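Local atomic coordinates of MIP07328p (Drosophila melanogaster, PDB entry 6FKK), a protein that probably acts as a repulsive axon guidance cue, its extracellular sema and PSI domains engaging a semaphorin receptor on another cell. Residues 179-184 and 243-248; 272-277 and 389-394; 404-409 and 416-421. All blocks are in the same frame, centred on the assembly; numbering follows the deposited sequence.

Interaction 1. Residues 179-184 and 243-248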
ATOM      1  N   ARG A 179      14.438   4.756 -13.606  1.00 52.18           N
ATOM      2  CA  ARG A 179      14.212   6.199 -13.576  1.00 46.56           C
ATOM      3  C   ARG A 179      15.338   6.926 -14.304  1.00 63.69           C
ATOM      4  O   ARG A 179      16.497   6.850 -13.884  1.00 82.44           O
ATOM      5  CB  ARG A 179      14.104   6.703 -12.131  1.00 44.86           C
ATOM      6  CG  ARG A 179      13.606   8.146 -11.972  1.00 45.80           C
ATOM      7  CD  ARG A 179      14.716   9.191 -12.112  1.00 47.38           C
ATOM      8  NE  ARG A 179      15.921   8.831 -11.368  1.00 64.40           N
ATOM      9  CZ  ARG A 179      17.058   9.520 -11.408  1.00 58.89           C
ATOM     10  NH1 ARG A 179      17.151  10.611 -12.155  1.00 77.80           N
ATOM     11  NH2 ARG A 179      18.105   9.119 -10.698  1.00 57.35           N
ATOM     12  N   GLU A 180      15.004   7.643 -15.381  1.00 63.84           N
ATOM     13  CA  GLU A 180      15.957   8.487 -16.108  1.00 70.97           C
ATOM     14  C   GLU A 180      17.217   7.703 -16.479  1.00 78.43           C
ATOM     15  O   GLU A 180      18.343   8.070 -16.131  1.00 74.32           O
ATOM     16  CB  GLU A 180      16.293   9.745 -15.298  1.00102.36           C
ATOM     17  CG  GLU A 180      17.128  10.814 -16.020  1.00124.62           C
ATOM     18  CD  GLU A 180      16.356  11.591 -17.074  1.00141.35           C
ATOM     19  OE1 GLU A 180      15.194  11.236 -17.367  1.00148.21           O
ATOM     20  OE2 GLU A 180      16.919  12.568 -17.613  1.00139.20           O
ATOM     21  N   ASN A 181      17.009   6.589 -17.180  1.00 95.63           N
ATOM     22  CA  ASN A 181      18.094   5.737 -17.670  1.00 93.81           C
ATOM     23  C   ASN A 181      18.992   5.246 -16.534  1.00 76.22           C
ATOM     24  O   ASN A 181      20.213   5.161 -16.674  1.00 74.88           O
ATOM     25  CB  ASN A 181      18.916   6.450 -18.744  1.00 94.05           C
ATOM     26  CG  ASN A 181      19.536   5.483 -19.728  1.00106.72           C
ATOM     27  OD1 ASN A 181      19.096   4.339 -19.847  1.00 87.42           O
ATOM     28  ND2 ASN A 181      20.563   5.936 -20.439  1.00118.41           N
ATOM     29  N   LEU A 182      18.380   4.925 -15.395  1.00 56.66           N
ATOM     30  CA  LEU A 182      19.059   4.274 -14.280  1.00 48.52           C
ATOM     31  C   LEU A 182      18.212   3.089 -13.844  1.00 54.24           C
ATOM     32  O   LEU A 182      17.057   3.267 -13.444  1.00 45.61           O
ATOM     33  CB  LEU A 182      19.276   5.239 -13.110  1.00 55.40           C
ATOM     34  CG  LEU A 182      20.458   6.203 -13.208  1.00 65.12           C
ATOM     35  CD1 LEU A 182      20.528   7.090 -11.975  1.00 68.17           C
ATOM     36  CD2 LEU A 182      21.754   5.433 -13.391  1.00 61.34           C
ATOM     37  N   ARG A 183      18.778   1.886 -13.922  1.00 46.70           N
ATOM     38  CA  ARG A 183      18.017   0.675 -13.654  1.00 52.16           C
ATOM     39  C   ARG A 183      18.822  -0.272 -12.777  1.00 58.67           C
ATOM     40  O   ARG A 183      20.052  -0.211 -12.719  1.00 54.73           O
ATOM     41  CB  ARG A 183      17.619  -0.044 -14.949  1.00 47.64           C
ATOM     42  CG  ARG A 183      18.796  -0.617 -15.723  1.00 57.28           C
ATOM     43  CD  ARG A 183      18.343  -1.708 -16.679  1.00 64.03           C
ATOM     44  NE  ARG A 183      17.872  -2.889 -15.962  1.00 57.29           N
ATOM     45  CZ  ARG A 183      17.264  -3.922 -16.538  1.00 68.19           C
ATOM     46  NH1 ARG A 183      17.045  -3.920 -17.845  1.00 87.50           N
ATOM     47  NH2 ARG A 183      16.869  -4.954 -15.804  1.00 54.14           N
ATOM     48  N   THR A 184      18.099  -1.156 -12.095  1.00 53.19           N
ATOM     49  CA  THR A 184      18.728  -2.229 -11.346  1.00 51.64           C
ATOM     50  C   THR A 184      19.387  -3.225 -12.298  1.00 66.37           C
ATOM     51  O   THR A 184      19.048  -3.311 -13.483  1.00 75.13           O
ATOM     52  CB  THR A 184      17.703  -2.941 -10.466  1.00 41.09           C
ATOM     53  OG1 THR A 184      16.572  -3.317 -11.262  1.00 65.85           O
ATOM     54  CG2 THR A 184      17.245  -2.027  -9.344  1.00 51.64           C
ATOM     55  N   HIS A 243      29.094   1.717 -14.989  1.00 78.83           N
ATOM     56  CA  HIS A 243      28.079   1.863 -13.958  1.00 69.31           C
ATOM     57  C   HIS A 243      27.162   3.056 -14.200  1.00 59.27           C
ATOM     58  O   HIS A 243      26.338   3.369 -13.335  1.00 67.01           O
ATOM     59  CB  HIS A 243      28.737   1.997 -12.581  1.00 70.15           C
ATOM     60  CG  HIS A 243      29.759   0.943 -12.287  1.00 66.41           C
ATOM     61  ND1 HIS A 243      29.420  -0.337 -11.904  1.00 63.26           N
ATOM     62  CD2 HIS A 243      31.112   0.983 -12.306  1.00 61.66           C
ATOM     63  CE1 HIS A 243      30.520  -1.042 -11.707  1.00 58.44           C
ATOM     64  NE2 HIS A 243      31.560  -0.264 -11.944  1.00 65.93           N
ATOM     65  N   GLY A 244      27.284   3.723 -15.350  1.00 57.32           N
ATOM     66  CA  GLY A 244      26.538   4.945 -15.595  1.00 58.27           C
ATOM     67  C   GLY A 244      25.050   4.748 -15.803  1.00 64.59           C
ATOM     68  O   GLY A 244      24.295   5.723 -15.736  1.00 68.93           O
ATOM     69  N   LYS A 245      24.610   3.516 -16.061  1.00 64.16           N
ATOM     70  CA  LYS A 245      23.198   3.227 -16.276  1.00 60.77           C
ATOM     71  C   LYS A 245      22.577   2.442 -15.128  1.00 55.66           C
ATOM     72  O   LYS A 245      21.438   1.980 -15.252  1.00 75.10           O
ATOM     73  CB  LYS A 245      23.005   2.464 -17.587  1.00 68.30           C
ATOM     74  CG  LYS A 245      23.275   3.280 -18.838  1.00 74.36           C
ATOM     75  CD  LYS A 245      22.921   2.481 -20.083  1.00 87.13           C
ATOM     76  CE  LYS A 245      23.109   3.302 -21.348  1.00 88.62           C
ATOM     77  NZ  LYS A 245      22.695   2.547 -22.562  1.00 83.52           N
ATOM     78  N   SER A 246      23.291   2.280 -14.018  1.00 57.38           N
ATOM     79  CA  SER A 246      22.814   1.507 -12.883  1.00 56.88           C
ATOM     80  C   SER A 246      22.824   2.362 -11.623  1.00 51.07           C
ATOM     81  O   SER A 246      23.585   3.327 -11.515  1.00 54.55           O
ATOM     82  CB  SER A 246      23.669   0.250 -12.670  1.00 60.19           C
ATOM     83  OG  SER A 246      25.051   0.566 -12.651  1.00 79.10           O
ATOM     84  N   TRP A 247      21.966   2.001 -10.673  1.00 47.50           N
ATOM     85  CA  TRP A 247      21.919   2.717  -9.407  1.00 45.64           C
ATOM     86  C   TRP A 247      23.221   2.531  -8.639  1.00 62.49           C
ATOM     87  O   TRP A 247      23.899   1.506  -8.753  1.00 74.40           O
ATOM     88  CB  TRP A 247      20.754   2.224  -8.546  1.00 41.99           C
ATOM     89  CG  TRP A 247      19.391   2.398  -9.143  1.00 46.16           C
ATOM     90  CD1 TRP A 247      18.656   1.450  -9.797  1.00 57.34           C
ATOM     91  CD2 TRP A 247      18.585   3.581  -9.116  1.00 45.82           C
ATOM     92  NE1 TRP A 247      17.445   1.974 -10.185  1.00 56.30           N
ATOM     93  CE2 TRP A 247      17.378   3.281  -9.778  1.00 43.14           C
ATOM     94  CE3 TRP A 247      18.769   4.867  -8.598  1.00 52.84           C
ATOM     95  CZ2 TRP A 247      16.362   4.219  -9.939  1.00 43.30           C
ATOM     96  CZ3 TRP A 247      17.758   5.796  -8.758  1.00 45.70           C
ATOM     97  CH2 TRP A 247      16.570   5.468  -9.422  1.00 51.16           C
ATOM     98  N   THR A 248      23.571   3.545  -7.850  1.00 44.53           N
ATOM     99  CA  THR A 248      24.654   3.451  -6.881  1.00 57.26           C
ATOM    100  C   THR A 248      24.140   3.575  -5.455  1.00 58.01           C
ATOM    101  O   THR A 248      24.941   3.690  -4.521  1.00 55.23           O
ATOM    102  CB  THR A 248      25.711   4.522  -7.148  1.00 56.31           C
ATOM    103  OG1 THR A 248      25.115   5.821  -7.038  1.00 52.71           O
ATOM    104  CG2 THR A 248      26.289   4.352  -8.540  1.00 48.56           C
TER
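Two loops of the sema domain meet here, one running from strand 175-178 toward strand 196-203, the other from strand 225-233 toward strand 251-259. A single backbone hydrogen bond crosses between them, Arg183 N to Lys245 O at 3.0 Å, with the donor lying 29° out of the carbonyl plane. Trp247 contributes the largest share of any residue. Its CG is anti to the carbonyl carbon (chi1 -61°), which lays the indole against residues 179-184. Leu182 CB sits over the face of the six-membered ring as a CH-pi contact, 4.3 Å from the centroid and 7° off its normal. At the six-membered end of the indole, Arg179 crosses at about a right angle, CB lying 3.9 Å from Trp247 CH2; its NH2 is held by the carbonyl of Asp236. Thr184 CG2 touches Trp247 CD1 at 3.8 Å, while the indole NE1 donates to the backbone O of Ile177. An alanine in place of Trp247 would remove the indole and probably loosen the packing of Leu182, Arg179 and Thr184. Outside the indole, Leu182 CD2 rests 3.4 Å from Ser246 O. The arrangement is loop-to-loop packing around a buried tryptophan, joining connections between strands of a beta-propeller.

Interaction 2. Residues 272-277 and 389-394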
ATOM      1  N   ALA A 272      -0.391  -5.276   0.556  1.00 43.95           N
ATOM      2  CA  ALA A 272      -0.807  -3.900   0.326  1.00 35.71           C
ATOM      3  C   ALA A 272      -0.191  -3.002   1.387  1.00 40.96           C
ATOM      4  O   ALA A 272       0.127  -3.451   2.491  1.00 51.98           O
ATOM      5  CB  ALA A 272      -2.332  -3.760   0.345  1.00 39.03           C
ATOM      6  N   ILE A 273      -0.031  -1.724   1.038  1.00 41.74           N
ATOM      7  CA  ILE A 273       0.422  -0.706   1.973  1.00 49.57           C
ATOM      8  C   ILE A 273      -0.470   0.519   1.834  1.00 49.27           C
ATOM      9  O   ILE A 273      -1.163   0.709   0.832  1.00 54.50           O
ATOM     10  CB  ILE A 273       1.899  -0.307   1.760  1.00 40.46           C
ATOM     11  CG1 ILE A 273       2.077   0.383   0.406  1.00 43.33           C
ATOM     12  CG2 ILE A 273       2.809  -1.520   1.882  1.00 33.70           C
ATOM     13  CD1 ILE A 273       3.435   1.028   0.226  1.00 31.89           C
ATOM     14  N   SER A 274      -0.447   1.344   2.860  1.00 40.26           N
ATOM     15  CA  SER A 274      -1.134   2.620   2.892  1.00 48.52           C
ATOM     16  C   SER A 274      -0.141   3.749   2.678  1.00 49.71           C
ATOM     17  O   SER A 274       1.073   3.550   2.789  1.00 71.63           O
ATOM     18  CB  SER A 274      -1.845   2.802   4.236  1.00 47.84           C
ATOM     19  OG  SER A 274      -0.903   2.959   5.284  1.00 41.03           O
ATOM     20  N   PRO A 275      -0.612   4.954   2.355  1.00 47.23           N
ATOM     21  CA  PRO A 275       0.294   6.109   2.331  1.00 45.38           C
ATOM     22  C   PRO A 275       0.878   6.357   3.712  1.00 52.74           C
ATOM     23  O   PRO A 275       0.430   5.800   4.718  1.00 56.66           O
ATOM     24  CB  PRO A 275      -0.606   7.266   1.885  1.00 38.19           C
ATOM     25  CG  PRO A 275      -1.746   6.615   1.184  1.00 34.66           C
ATOM     26  CD  PRO A 275      -1.962   5.305   1.880  1.00 65.19           C
ATOM     27  N   ILE A 276       1.904   7.209   3.759  1.00 51.11           N
ATOM     28  CA  ILE A 276       2.498   7.551   5.045  1.00 43.62           C
ATOM     29  C   ILE A 276       1.463   8.262   5.902  1.00 46.82           C
ATOM     30  O   ILE A 276       0.875   9.271   5.492  1.00 45.22           O
ATOM     31  CB  ILE A 276       3.756   8.411   4.857  1.00 42.28           C
ATOM     32  CG1 ILE A 276       4.873   7.584   4.223  1.00 34.69           C
ATOM     33  CG2 ILE A 276       4.217   8.969   6.195  1.00 33.30           C
ATOM     34  CD1 ILE A 276       6.202   8.303   4.177  1.00 53.02           C
ATOM     35  N   VAL A 277       1.226   7.726   7.093  1.00 57.19           N
ATOM     36  CA  VAL A 277       0.249   8.261   8.033  1.00 45.71           C
ATOM     37  C   VAL A 277       0.984   9.053   9.104  1.00 51.42           C
ATOM     38  O   VAL A 277       2.029   8.620   9.607  1.00 66.65           O
ATOM     39  CB  VAL A 277      -0.591   7.128   8.653  1.00 39.71           C
ATOM     40  CG1 VAL A 277      -1.420   7.642   9.813  1.00 34.18           C
ATOM     41  CG2 VAL A 277      -1.486   6.502   7.597  1.00 57.08           C
ATOM     42  N   ILE A 389      -5.961  -1.959   2.530  1.00 41.22           N
ATOM     43  CA  ILE A 389      -5.667  -1.231   3.760  1.00 38.85           C
ATOM     44  C   ILE A 389      -5.951   0.247   3.528  1.00 38.79           C
ATOM     45  O   ILE A 389      -5.723   0.775   2.436  1.00 48.83           O
ATOM     46  CB  ILE A 389      -4.206  -1.470   4.202  1.00 41.72           C
ATOM     47  CG1 ILE A 389      -3.901  -0.757   5.522  1.00 48.88           C
ATOM     48  CG2 ILE A 389      -3.242  -1.039   3.110  1.00 60.74           C
ATOM     49  CD1 ILE A 389      -4.362  -1.517   6.742  1.00 38.43           C
ATOM     50  N   ALA A 390      -6.469   0.907   4.561  1.00 40.27           N
ATOM     51  CA  ALA A 390      -6.701   2.344   4.552  1.00 45.75           C
ATOM     52  C   ALA A 390      -6.843   2.799   5.997  1.00 38.33           C
ATOM     53  O   ALA A 390      -7.293   2.033   6.854  1.00 48.06           O
ATOM     54  CB  ALA A 390      -7.944   2.719   3.738  1.00 44.83           C
ATOM     55  N   VAL A 391      -6.448   4.041   6.263  1.00 34.62           N
ATOM     56  CA  VAL A 391      -6.381   4.566   7.623  1.00 34.81           C
ATOM     57  C   VAL A 391      -7.055   5.928   7.683  1.00 37.80           C
ATOM     58  O   VAL A 391      -6.825   6.782   6.818  1.00 55.02           O
ATOM     59  CB  VAL A 391      -4.925   4.678   8.118  1.00 45.75           C
ATOM     60  CG1 VAL A 391      -4.885   5.255   9.525  1.00 34.30           C
ATOM     61  CG2 VAL A 391      -4.238   3.328   8.078  1.00 42.44           C
ATOM     62  N   HIS A 392      -7.891   6.129   8.709  1.00 54.28           N
ATOM     63  CA  HIS A 392      -8.363   7.451   9.104  1.00 53.38           C
ATOM     64  C   HIS A 392      -7.568   7.863  10.334  1.00 58.54           C
ATOM     65  O   HIS A 392      -7.874   7.408  11.446  1.00 61.62           O
ATOM     66  CB  HIS A 392      -9.865   7.440   9.407  1.00 53.00           C
ATOM     67  CG  HIS A 392     -10.432   8.789   9.734  1.00 58.70           C
ATOM     68  ND1 HIS A 392     -11.757   8.979  10.065  1.00 47.56           N
ATOM     69  CD2 HIS A 392      -9.855  10.015   9.779  1.00 54.45           C
ATOM     70  CE1 HIS A 392     -11.972  10.261  10.300  1.00 52.39           C
ATOM     71  NE2 HIS A 392     -10.834  10.911  10.134  1.00 61.54           N
ATOM     72  N   PRO A 393      -6.548   8.703  10.198  1.00 47.58           N
ATOM     73  CA  PRO A 393      -5.621   8.924  11.308  1.00 55.05           C
ATOM     74  C   PRO A 393      -6.119   9.941  12.320  1.00 58.67           C
ATOM     75  O   PRO A 393      -6.808  10.910  11.989  1.00 58.28           O
ATOM     76  CB  PRO A 393      -4.359   9.435  10.605  1.00 56.91           C
ATOM     77  CG  PRO A 393      -4.879  10.135   9.401  1.00 57.70           C
ATOM     78  CD  PRO A 393      -6.103   9.367   8.961  1.00 42.43           C
ATOM     79  N   GLN A 394      -5.756   9.688  13.579  1.00 58.16           N
ATOM     80  CA  GLN A 394      -5.901  10.651  14.672  1.00 50.19           C
ATOM     81  C   GLN A 394      -7.354  11.088  14.860  1.00 58.87           C
ATOM     82  O   GLN A 394      -7.669  12.279  14.902  1.00 74.12           O
ATOM     83  CB  GLN A 394      -4.983  11.854  14.460  1.00 62.44           C
ATOM     84  CG  GLN A 394      -3.499  11.506  14.483  1.00 47.80           C
ATOM     85  CD  GLN A 394      -3.063  10.873  15.795  1.00 53.32           C
ATOM     86  OE1 GLN A 394      -2.844  11.566  16.791  1.00 58.80           O
ATOM     87  NE2 GLN A 394      -2.937   9.551  15.803  1.00 51.56           N
TER
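Ile389 reaches from strand 386-396 toward residues 272-277 of strand 265-279, and its branches divide the work. CB points at the opposing segment and splits there. CG2, in the crowded position between the backbone N and the carbonyl carbon, is the branch that makes the contact: it lies 3.4 Å from Ile273 C and 3.5 Å from Ile273 O, so the methyl abuts a peptide group. The same methyl meets Ala272 CB at 4.0 Å on one side and approaches Ser274 CB on the other. CG1 goes the other way, anti to the backbone N (chi1 -178°), and a bend at chi2 (82°) carries CD1 toward the carbonyl O of Tyr407 on the neighbouring strand 402-410. Further along, Val277 takes over from the opposite segment. Its CG2 lies 3.9 Å from Val391 CB, and its CG1, anti to the backbone N, meets Pro393 CB at 3.5 Å; one valine thus spans two residues that point to the same side of their strand. Between these two groups Ser274 OG is turned to its own segment, donating to Pro275 O at 3.2 Å along a lone pair, and it also pairs with Tyr286 N. The two segments run nearly the same way, 6° apart end to end. The backbone bonds of Ala272, Ser274 and Val277 go to strand 282-290, those of Ala390 and His392 to strand 402-410. Packing without a crossing hydrogen bond therefore joins these two segments of separate sheets, while nearby Asp404 adds polar links to Ser279 and Tyr286.

Interaction 3. Residues 404-409 and 416-421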
ATOM      1  N   ASP A 404      -5.963   5.912  15.553  1.00 46.96           N
ATOM      2  CA  ASP A 404      -6.044   5.660  14.121  1.00 52.79           C
ATOM      3  C   ASP A 404      -7.088   4.580  13.863  1.00 51.55           C
ATOM      4  O   ASP A 404      -6.947   3.448  14.335  1.00 44.87           O
ATOM      5  CB  ASP A 404      -4.686   5.230  13.571  1.00 39.85           C
ATOM      6  CG  ASP A 404      -3.672   6.354  13.573  1.00 53.57           C
ATOM      7  OD1 ASP A 404      -4.067   7.505  13.848  1.00 58.86           O
ATOM      8  OD2 ASP A 404      -2.481   6.087  13.300  1.00 59.46           O
ATOM      9  N   VAL A 405      -8.139   4.926  13.127  1.00 48.35           N
ATOM     10  CA  VAL A 405      -9.132   3.941  12.712  1.00 40.83           C
ATOM     11  C   VAL A 405      -8.623   3.266  11.445  1.00 48.22           C
ATOM     12  O   VAL A 405      -8.445   3.917  10.411  1.00 45.67           O
ATOM     13  CB  VAL A 405     -10.504   4.588  12.486  1.00 40.87           C
ATOM     14  CG1 VAL A 405     -11.535   3.524  12.133  1.00 41.52           C
ATOM     15  CG2 VAL A 405     -10.926   5.354  13.725  1.00 47.64           C
ATOM     16  N   ILE A 406      -8.381   1.962  11.528  1.00 49.28           N
ATOM     17  CA  ILE A 406      -7.748   1.208  10.453  1.00 35.89           C
ATOM     18  C   ILE A 406      -8.809   0.410   9.711  1.00 51.44           C
ATOM     19  O   ILE A 406      -9.610  -0.303  10.329  1.00 51.04           O
ATOM     20  CB  ILE A 406      -6.646   0.287  11.001  1.00 40.39           C
ATOM     21  CG1 ILE A 406      -5.586   1.118  11.726  1.00 37.32           C
ATOM     22  CG2 ILE A 406      -6.024  -0.521   9.876  1.00 34.56           C
ATOM     23  CD1 ILE A 406      -4.713   0.313  12.657  1.00 63.65           C
ATOM     24  N   TYR A 407      -8.811   0.525   8.387  1.00 54.11           N
ATOM     25  CA  TYR A 407      -9.744  -0.186   7.528  1.00 50.02           C
ATOM     26  C   TYR A 407      -8.989  -1.229   6.715  1.00 56.15           C
ATOM     27  O   TYR A 407      -7.911  -0.951   6.179  1.00 66.19           O
ATOM     28  CB  TYR A 407     -10.473   0.780   6.589  1.00 43.81           C
ATOM     29  CG  TYR A 407     -11.318   1.817   7.298  1.00 48.19           C
ATOM     30  CD1 TYR A 407     -10.735   2.923   7.900  1.00 48.10           C
ATOM     31  CD2 TYR A 407     -12.699   1.693   7.358  1.00 53.46           C
ATOM     32  CE1 TYR A 407     -11.503   3.872   8.547  1.00 54.23           C
ATOM     33  CE2 TYR A 407     -13.474   2.640   8.001  1.00 46.52           C
ATOM     34  CZ  TYR A 407     -12.871   3.726   8.595  1.00 42.23           C
ATOM     35  OH  TYR A 407     -13.637   4.672   9.237  1.00 54.12           O
ATOM     36  N   SER A 408      -9.557  -2.428   6.626  1.00 55.43           N
ATOM     37  CA  SER A 408      -8.923  -3.516   5.899  1.00 48.50           C
ATOM     38  C   SER A 408      -9.979  -4.300   5.134  1.00 50.91           C
ATOM     39  O   SER A 408     -11.058  -4.581   5.662  1.00 54.54           O
ATOM     40  CB  SER A 408      -8.156  -4.446   6.848  1.00 42.12           C
ATOM     41  OG  SER A 408      -7.430  -5.424   6.128  1.00 59.66           O
ATOM     42  N   GLY A 409      -9.663  -4.645   3.888  1.00 36.10           N
ATOM     43  CA  GLY A 409     -10.570  -5.421   3.067  1.00 37.44           C
ATOM     44  C   GLY A 409     -10.093  -6.840   2.833  1.00 46.18           C
ATOM     45  O   GLY A 409      -8.915  -7.146   3.045  1.00 48.83           O
ATOM     46  N   THR A 416     -13.206  -4.528   7.563  1.00 51.70           N
ATOM     47  CA  THR A 416     -13.027  -4.582   9.009  1.00 54.39           C
ATOM     48  C   THR A 416     -12.483  -3.249   9.503  1.00 68.55           C
ATOM     49  O   THR A 416     -11.410  -2.814   9.071  1.00 76.06           O
ATOM     50  CB  THR A 416     -12.084  -5.721   9.403  1.00 66.75           C
ATOM     51  OG1 THR A 416     -12.673  -6.979   9.055  1.00 83.01           O
ATOM     52  CG2 THR A 416     -11.811  -5.691  10.900  1.00 70.96           C
ATOM     53  N   LYS A 417     -13.226  -2.605  10.399  1.00 53.92           N
ATOM     54  CA  LYS A 417     -12.744  -1.447  11.139  1.00 50.62           C
ATOM     55  C   LYS A 417     -12.188  -1.908  12.479  1.00 47.52           C
ATOM     56  O   LYS A 417     -12.764  -2.788  13.126  1.00 63.79           O
ATOM     57  CB  LYS A 417     -13.863  -0.434  11.386  1.00 49.94           C
ATOM     58  CG  LYS A 417     -14.605   0.060  10.161  1.00 57.81           C
ATOM     59  CD  LYS A 417     -15.793   0.912  10.598  1.00 81.95           C
ATOM     60  CE  LYS A 417     -16.460   1.620   9.429  1.00 81.37           C
ATOM     61  NZ  LYS A 417     -16.965   0.678   8.393  1.00 92.56           N
ATOM     62  N   PHE A 418     -11.078  -1.307  12.899  1.00 38.12           N
ATOM     63  CA  PHE A 418     -10.547  -1.593  14.225  1.00 38.25           C
ATOM     64  C   PHE A 418      -9.589  -0.490  14.645  1.00 47.60           C
ATOM     65  O   PHE A 418      -9.012   0.214  13.811  1.00 54.35           O
ATOM     66  CB  PHE A 418      -9.850  -2.960  14.282  1.00 37.70           C
ATOM     67  CG  PHE A 418      -8.517  -3.005  13.582  1.00 44.22           C
ATOM     68  CD1 PHE A 418      -8.435  -3.325  12.237  1.00 53.36           C
ATOM     69  CD2 PHE A 418      -7.344  -2.753  14.277  1.00 42.17           C
ATOM     70  CE1 PHE A 418      -7.211  -3.377  11.596  1.00 49.69           C
ATOM     71  CE2 PHE A 418      -6.119  -2.801  13.641  1.00 48.61           C
ATOM     72  CZ  PHE A 418      -6.053  -3.114  12.299  1.00 50.73           C
ATOM     73  N   ILE A 419      -9.429  -0.355  15.962  1.00 38.43           N
ATOM     74  CA  ILE A 419      -8.432   0.521  16.562  1.00 51.53           C
ATOM     75  C   ILE A 419      -7.618  -0.302  17.551  1.00 50.44           C
ATOM     76  O   ILE A 419      -7.978  -1.424  17.908  1.00 48.43           O
ATOM     77  CB  ILE A 419      -9.058   1.746  17.262  1.00 45.23           C
ATOM     78  CG1 ILE A 419      -9.909   1.300  18.453  1.00 41.22           C
ATOM     79  CG2 ILE A 419      -9.883   2.564  16.277  1.00 50.46           C
ATOM     80  CD1 ILE A 419     -10.425   2.445  19.295  1.00 52.49           C
ATOM     81  N   ASN A 420      -6.504   0.273  17.994  1.00 44.15           N
ATOM     82  CA  ASN A 420      -5.607  -0.381  18.935  1.00 45.25           C
ATOM     83  C   ASN A 420      -5.542   0.418  20.227  1.00 48.86           C
ATOM     84  O   ASN A 420      -5.517   1.652  20.206  1.00 67.62           O
ATOM     85  CB  ASN A 420      -4.200  -0.536  18.350  1.00 58.85           C
ATOM     86  CG  ASN A 420      -4.151  -1.526  17.204  1.00 59.07           C
ATOM     87  OD1 ASN A 420      -3.821  -1.169  16.075  1.00 74.25           O
ATOM     88  ND2 ASN A 420      -4.477  -2.781  17.492  1.00 41.12           N
ATOM     89  N   ILE A 421      -5.517  -0.293  21.350  1.00 52.24           N
ATOM     90  CA  ILE A 421      -5.372   0.310  22.668  1.00 60.39           C
ATOM     91  C   ILE A 421      -4.246  -0.416  23.388  1.00 55.63           C
ATOM     92  O   ILE A 421      -4.285  -1.644  23.531  1.00 75.05           O
ATOM     93  CB  ILE A 421      -6.673   0.241  23.486  1.00 59.99           C
ATOM     94  CG1 ILE A 421      -7.734   1.168  22.886  1.00 56.63           C
ATOM     95  CG2 ILE A 421      -6.410   0.598  24.941  1.00 49.84           C
ATOM     96  CD1 ILE A 421      -9.054   1.124  23.619  1.00 50.40           C
TER
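Thr416, on strand 414-423, pairs with Ser408 of strand 402-410: its N donates to Ser408 O at 2.9 Å, and its O accepts from Ser408 N, an antiparallel hydrogen-bonded pair. Lys417 forms the next, non-hydrogen-bonded pair with Tyr407. Their side chains lie alongside one another and point the same way, Lys417 CG and CE both 3.5 Å from Tyr407 CE2. A bend at chi4 (59°) turns NZ to His477, while Tyr407 OH bonds to Leu475 O. Phe418 returns to the face shared by Thr416 and Ser408. Its O takes a nearly straight bond (168°) from Ile406 N at 2.9 Å, and its N gives one back to Ile406 O. With CG in the crowded position (chi1 73°), the ring swings over Ile406, whose CB lies over one face as a CH-pi contact, 3.9 Å from the centroid; on that same face CG2 reaches CE1 and CD1 reaches CE2. Ile419 sets CG2 against Val405 CG2 at 3.9 Å. Asn420 ND2 bonds to Leu376 O. These two middle strands of a four-stranded antiparallel sheet lie between outer strands 386-396 and 432-442, Ile406 packing on Ile389 of the former and Phe418 on Thr435 of the latter.

All three contacts lie in the sema domain and follow one another along the chain. Interaction 1 stands apart toward one side, its centre about 31 Å from that of interaction 2 and 40 Å from that of interaction 3, with the chain's centre between interactions 1 and 3. Interactions 2 and 3 are neighbours, centres 10 Å apart, because strands 386-396 and 402-410 are adjacent in one antiparallel sheet; Gln394 N and Asp404 OD1, 2.8 Å apart, help tie them. Interaction 3 thus builds that sheet from within, interaction 2 packs its edge strand against another sheet, and interaction 1 joins two loops between strands of the same propeller domain.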